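Long-range contacts in AA9 family lytic polysaccharide monooxygenase D (PDB 5UFV), which cleaves crystalline and amorphous polysaccharides by copper-dependent oxidation of their glycosidic bonds, giving C1-oxidised products: residues 4-9 and 67-72; 31-36 and 47-52. All coordinates share one frame; numbering follows the deposited sequence.

Contact 1 of 2, residues 4-9 and 67-72; sequences VTSYNI and TATWAQ
Val4 turns CG1 anti to its backbone N (chi1 171°), which leaves CG2 anti to the carbonyl carbon and above the indole of Trp70. CG2 makes a CH-pi contact there, 3.9 Å from the centroid of the Trp70 six-membered ring. The other branch, CG1, lies over one face of the Tyr7 ring, displaced toward its rim, and meets Ala68 CB at 3.8 Å. One valine thus serves two aromatic rings, one on each strand. Thr5 holds OG1 between its backbone N and carbonyl carbon (chi1 42°), where OG1 accepts a bond of 2.8 Å from Ala71 N. Beside it, Thr5 N binds Thr69 O at 2.7 Å, nearly in line with the C=O. Farther along, Thr69 N reaches Ser6 O, while Asn8 and Thr67 exchange a reciprocal pair: Asn8 N to Thr67 O at 2.8 Å and Thr67 N to Asn8 O at 2.9 Å. On the face carrying Thr67 and Thr69, both hydroxyls bond to serines, Ser139 and Ser137, of strand 136-141. The opposite face, with Tyr7, Ala68 and Trp70, packs on strands 149-159 and 167-177, as expected of the beta sandwich at the core of AA9 monooxygenases.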
# COMPACT_ATOMS: atom_id res chain seq x y z
N VAL A 4 -1.11 7.64 -5.00
CA VAL A 4 -0.61 8.48 -3.93
C VAL A 4 0.13 9.61 -4.58
O VAL A 4 1.14 9.38 -5.23
CB VAL A 4 0.37 7.76 -3.01
CG1 VAL A 4 1.02 8.76 -2.04
CG2 VAL A 4 -0.35 6.64 -2.26
N THR A 5 -0.33 10.83 -4.37
CA THR A 5 0.30 11.98 -4.96
C THR A 5 1.27 12.81 -4.09
O THR A 5 2.03 13.62 -4.62
CB THR A 5 -0.80 12.88 -5.57
OG1 THR A 5 -1.94 12.96 -4.68
CG2 THR A 5 -1.21 12.28 -6.91
N SER A 6 1.25 12.61 -2.77
CA SER A 6 2.09 13.38 -1.86
C SER A 6 2.07 12.72 -0.47
O SER A 6 1.24 11.86 -0.20
CB SER A 6 1.59 14.82 -1.74
OG SER A 6 0.32 14.85 -1.13
N TYR A 7 2.98 13.11 0.41
CA TYR A 7 3.08 12.48 1.73
C TYR A 7 3.28 13.52 2.84
O TYR A 7 3.81 14.62 2.62
CB TYR A 7 4.27 11.49 1.79
CG TYR A 7 4.29 10.36 0.78
CD1 TYR A 7 4.87 10.53 -0.46
CD2 TYR A 7 3.77 9.12 1.09
CE1 TYR A 7 4.91 9.49 -1.38
CE2 TYR A 7 3.79 8.08 0.18
CZ TYR A 7 4.37 8.27 -1.06
OH TYR A 7 4.40 7.24 -1.97
N ASN A 8 2.87 13.14 4.05
CA ASN A 8 3.31 13.81 5.27
C ASN A 8 3.97 12.80 6.20
O ASN A 8 3.34 11.87 6.68
CB ASN A 8 2.15 14.53 5.99
CG ASN A 8 2.65 15.41 7.12
OD1 ASN A 8 3.15 14.92 8.13
ND2 ASN A 8 2.56 16.71 6.93
N ILE A 9 5.25 12.99 6.45
CA ILE A 9 6.03 12.05 7.23
C ILE A 9 6.74 12.76 8.36
O ILE A 9 7.61 13.62 8.14
CB ILE A 9 7.04 11.31 6.35
CG1 ILE A 9 6.28 10.42 5.36
CG2 ILE A 9 7.98 10.47 7.21
CD1 ILE A 9 7.04 10.07 4.12
N THR A 67 1.65 9.54 6.48
CA THR A 67 0.39 9.87 5.87
C THR A 67 0.59 10.01 4.37
O THR A 67 1.42 10.79 3.94
CB THR A 67 -0.11 11.20 6.38
OG1 THR A 67 -0.30 11.13 7.79
CG2 THR A 67 -1.43 11.59 5.70
N ALA A 68 -0.19 9.26 3.58
CA ALA A 68 -0.20 9.37 2.13
C ALA A 68 -1.50 10.01 1.66
O ALA A 68 -2.57 9.73 2.21
CB ALA A 68 -0.06 8.00 1.54
N THR A 69 -1.41 10.85 0.64
CA THR A 69 -2.58 11.52 0.08
C THR A 69 -2.84 11.12 -1.37
O THR A 69 -1.93 11.02 -2.17
CB THR A 69 -2.42 13.05 0.17
OG1 THR A 69 -2.29 13.41 1.53
CG2 THR A 69 -3.67 13.79 -0.35
N TRP A 70 -4.10 10.88 -1.69
CA TRP A 70 -4.51 10.52 -3.02
C TRP A 70 -5.24 11.73 -3.51
O TRP A 70 -6.33 12.05 -3.01
CB TRP A 70 -5.50 9.36 -2.99
CG TRP A 70 -4.86 8.03 -2.88
CD1 TRP A 70 -4.59 7.18 -3.91
CD2 TRP A 70 -4.43 7.37 -1.69
NE1 TRP A 70 -4.00 6.03 -3.43
CE2 TRP A 70 -3.89 6.13 -2.06
CE3 TRP A 70 -4.46 7.69 -0.33
CZ2 TRP A 70 -3.37 5.23 -1.12
CZ3 TRP A 70 -3.95 6.81 0.59
CH2 TRP A 70 -3.42 5.59 0.19
N ALA A 71 -4.64 12.42 -4.48
CA ALA A 71 -5.30 13.55 -5.07
C ALA A 71 -6.65 13.19 -5.65
O ALA A 71 -7.55 14.01 -5.65
CB ALA A 71 -4.42 14.18 -6.12
N GLN A 72 -6.77 11.96 -6.16
CA GLN A 72 -8.01 11.44 -6.78
C GLN A 72 -8.13 9.97 -6.42
O GLN A 72 -7.12 9.28 -6.33
CB GLN A 72 -7.99 11.49 -8.32
CG GLN A 72 -7.82 12.87 -8.99
CD GLN A 72 -8.86 13.95 -8.61
OE1 GLN A 72 -8.59 15.18 -8.72
NE2 GLN A 72 -10.06 13.50 -8.20

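Contact 2 of 2, residues 31-36 and 47-52; sequences QWPDYN and RCNGGT
Pro33 lies over the flat carboxamide of Asn49, its CD above the amide plane and 3.5 Å from Asn49 OD1. Trp32 touches the same asparagine through CB alone; its indole turns from the contact, with the carbonyl carbon of Asp34 at the ring edge and NE1 bonded to Gln29. Asn49 ND2 donates at 3.0 Å to a water within hydrogen-bonding distance of Asp34 O and Asn36 O, and also bonds Pro170 O, so ND2 is tied to both loop 31-36 and strand 167-177. At the other end, a bend at chi2 (85°) carries CD of Gln31 back toward Thr52, and the carboxamide grips it: Thr52 N donates to Gln31 OE1 at 2.9 Å in an almost straight bond, and Gln31 NE2 bonds weakly to Thr52 OG1. An alanine in place of Gln31 would probably leave Thr52 N without this acceptor and the loop end freer to shift. Between these ends, Gly51 CA comes within 3.2 Å of Gln31 O, where a beta carbon would collide. Residues 48-51 form a type I' beta turn centred on Asn49-Gly50, its classic pair, fastened by the Cys48-Cys172 disulfide to the strand carrying the copper ligand Tyr169.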
# COMPACT_ATOMS: atom_id res chain seq x y z
N GLN A 31 8.89 6.35 -9.38
CA GLN A 31 8.09 6.85 -10.49
C GLN A 31 6.87 5.99 -10.64
O GLN A 31 6.86 4.83 -10.29
CB GLN A 31 8.88 6.84 -11.82
CG GLN A 31 10.24 7.53 -11.82
CD GLN A 31 11.37 6.63 -11.33
OE1 GLN A 31 11.14 5.64 -10.61
NE2 GLN A 31 12.60 6.96 -11.70
N TRP A 32 5.82 6.57 -11.18
CA TRP A 32 4.62 5.84 -11.54
C TRP A 32 4.13 6.52 -12.82
O TRP A 32 4.43 7.71 -13.02
CB TRP A 32 3.59 5.86 -10.42
CG TRP A 32 3.31 7.20 -9.82
CD1 TRP A 32 3.99 7.78 -8.82
CD2 TRP A 32 2.26 8.10 -10.19
NE1 TRP A 32 3.43 9.00 -8.52
CE2 TRP A 32 2.37 9.23 -9.35
CE3 TRP A 32 1.24 8.07 -11.15
CZ2 TRP A 32 1.50 10.31 -9.41
CZ3 TRP A 32 0.36 9.19 -11.23
CH2 TRP A 32 0.51 10.29 -10.35
N PRO A 33 3.47 5.76 -13.71
CA PRO A 33 3.22 6.27 -15.07
C PRO A 33 1.92 7.07 -15.22
O PRO A 33 1.85 7.99 -16.04
CB PRO A 33 3.14 4.97 -15.91
CG PRO A 33 2.57 3.96 -14.97
CD PRO A 33 3.01 4.36 -13.56
N ASP A 34 0.91 6.72 -14.44
CA ASP A 34 -0.43 7.29 -14.60
C ASP A 34 -1.32 6.58 -13.59
O ASP A 34 -0.83 5.92 -12.68
CB ASP A 34 -0.92 7.13 -16.05
CG ASP A 34 -0.87 5.66 -16.54
OD1 ASP A 34 -1.22 4.73 -15.73
OD2 ASP A 34 -0.47 5.45 -17.73
N TYR A 35 -2.63 6.73 -13.74
CA TYR A 35 -3.58 6.18 -12.78
C TYR A 35 -4.18 4.82 -13.14
O TYR A 35 -5.11 4.37 -12.48
CB TYR A 35 -4.75 7.15 -12.60
CG TYR A 35 -4.52 8.42 -11.80
CD1 TYR A 35 -3.39 8.61 -11.01
CD2 TYR A 35 -5.50 9.41 -11.82
CE1 TYR A 35 -3.23 9.78 -10.29
CE2 TYR A 35 -5.36 10.56 -11.09
CZ TYR A 35 -4.24 10.76 -10.33
OH TYR A 35 -4.15 11.94 -9.61
N ASN A 36 -3.67 4.17 -14.16
CA ASN A 36 -4.22 2.87 -14.58
C ASN A 36 -3.84 1.77 -13.63
O ASN A 36 -2.75 1.76 -13.11
CB ASN A 36 -3.73 2.45 -15.97
CG ASN A 36 -4.20 3.39 -17.06
OD1 ASN A 36 -5.24 4.02 -16.96
ND2 ASN A 36 -3.42 3.47 -18.12
N ARG A 47 4.88 -4.23 -7.84
CA ARG A 47 5.74 -3.81 -6.76
C ARG A 47 5.68 -2.31 -6.50
O ARG A 47 5.28 -1.87 -5.43
CB ARG A 47 7.19 -4.23 -7.03
CG ARG A 47 8.12 -4.07 -5.83
CD ARG A 47 9.52 -4.56 -6.12
NE ARG A 47 9.45 -5.98 -6.38
CZ ARG A 47 10.42 -6.70 -6.89
NH1 ARG A 47 11.60 -6.17 -7.20
NH2 ARG A 47 10.18 -7.97 -7.12
N CYS A 48 6.10 -1.53 -7.48
CA CYS A 48 6.17 -0.08 -7.32
C CYS A 48 5.69 0.59 -8.59
O CYS A 48 6.16 1.68 -8.94
CB CYS A 48 7.61 0.34 -7.02
SG CYS A 48 8.26 -0.19 -5.41
N ASN A 49 4.73 -0.04 -9.27
CA ASN A 49 4.14 0.51 -10.48
C ASN A 49 5.22 0.84 -11.49
O ASN A 49 5.12 1.85 -12.19
CB ASN A 49 3.30 1.75 -10.15
CG ASN A 49 2.04 1.88 -10.98
OD1 ASN A 49 1.92 1.35 -12.07
ND2 ASN A 49 1.11 2.63 -10.47
N GLY A 50 6.26 0.01 -11.55
CA GLY A 50 7.33 0.15 -12.55
C GLY A 50 8.40 1.19 -12.25
O GLY A 50 9.33 1.32 -13.01
N GLY A 51 8.28 1.93 -11.15
CA GLY A 51 9.35 2.85 -10.72
C GLY A 51 10.66 2.11 -10.47
O GLY A 51 10.69 0.87 -10.32
N THR A 52 11.75 2.86 -10.44
CA THR A 52 13.08 2.28 -10.26
C THR A 52 13.82 2.89 -9.11
O THR A 52 14.79 2.31 -8.65
CB THR A 52 13.96 2.53 -11.48
OG1 THR A 52 13.86 3.90 -11.86
CG2 THR A 52 13.54 1.62 -12.65
O HOH W 1 -1.49 3.68 -11.55

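Overall arrangement
Along the chain the segments run 4-9, 31-36, 47-52 and 67-72, with contact 2 nested inside the loop that contact 1 closes; their centres lie 15 Å apart. Contact 1 joins two inner strands of the four-stranded sheet, whereas contact 2 joins loop 31-36 to the end of helix 45-48 and the turn after it. They touch where the Tyr35 hydroxyl packs on Thr5 and Gln72. Gln29 bonds to Val4, Tyr7 and Trp32. Glu171 of strand 167-177 accepts from Val4 N and, weakly, from Asn49 ND2. Both contacts lie near the copper ligand Tyr169: side chains of Trp70 and Asn49 come about 6 Å from its own, those of Trp70 and Asp34 about 10 Å from the metal.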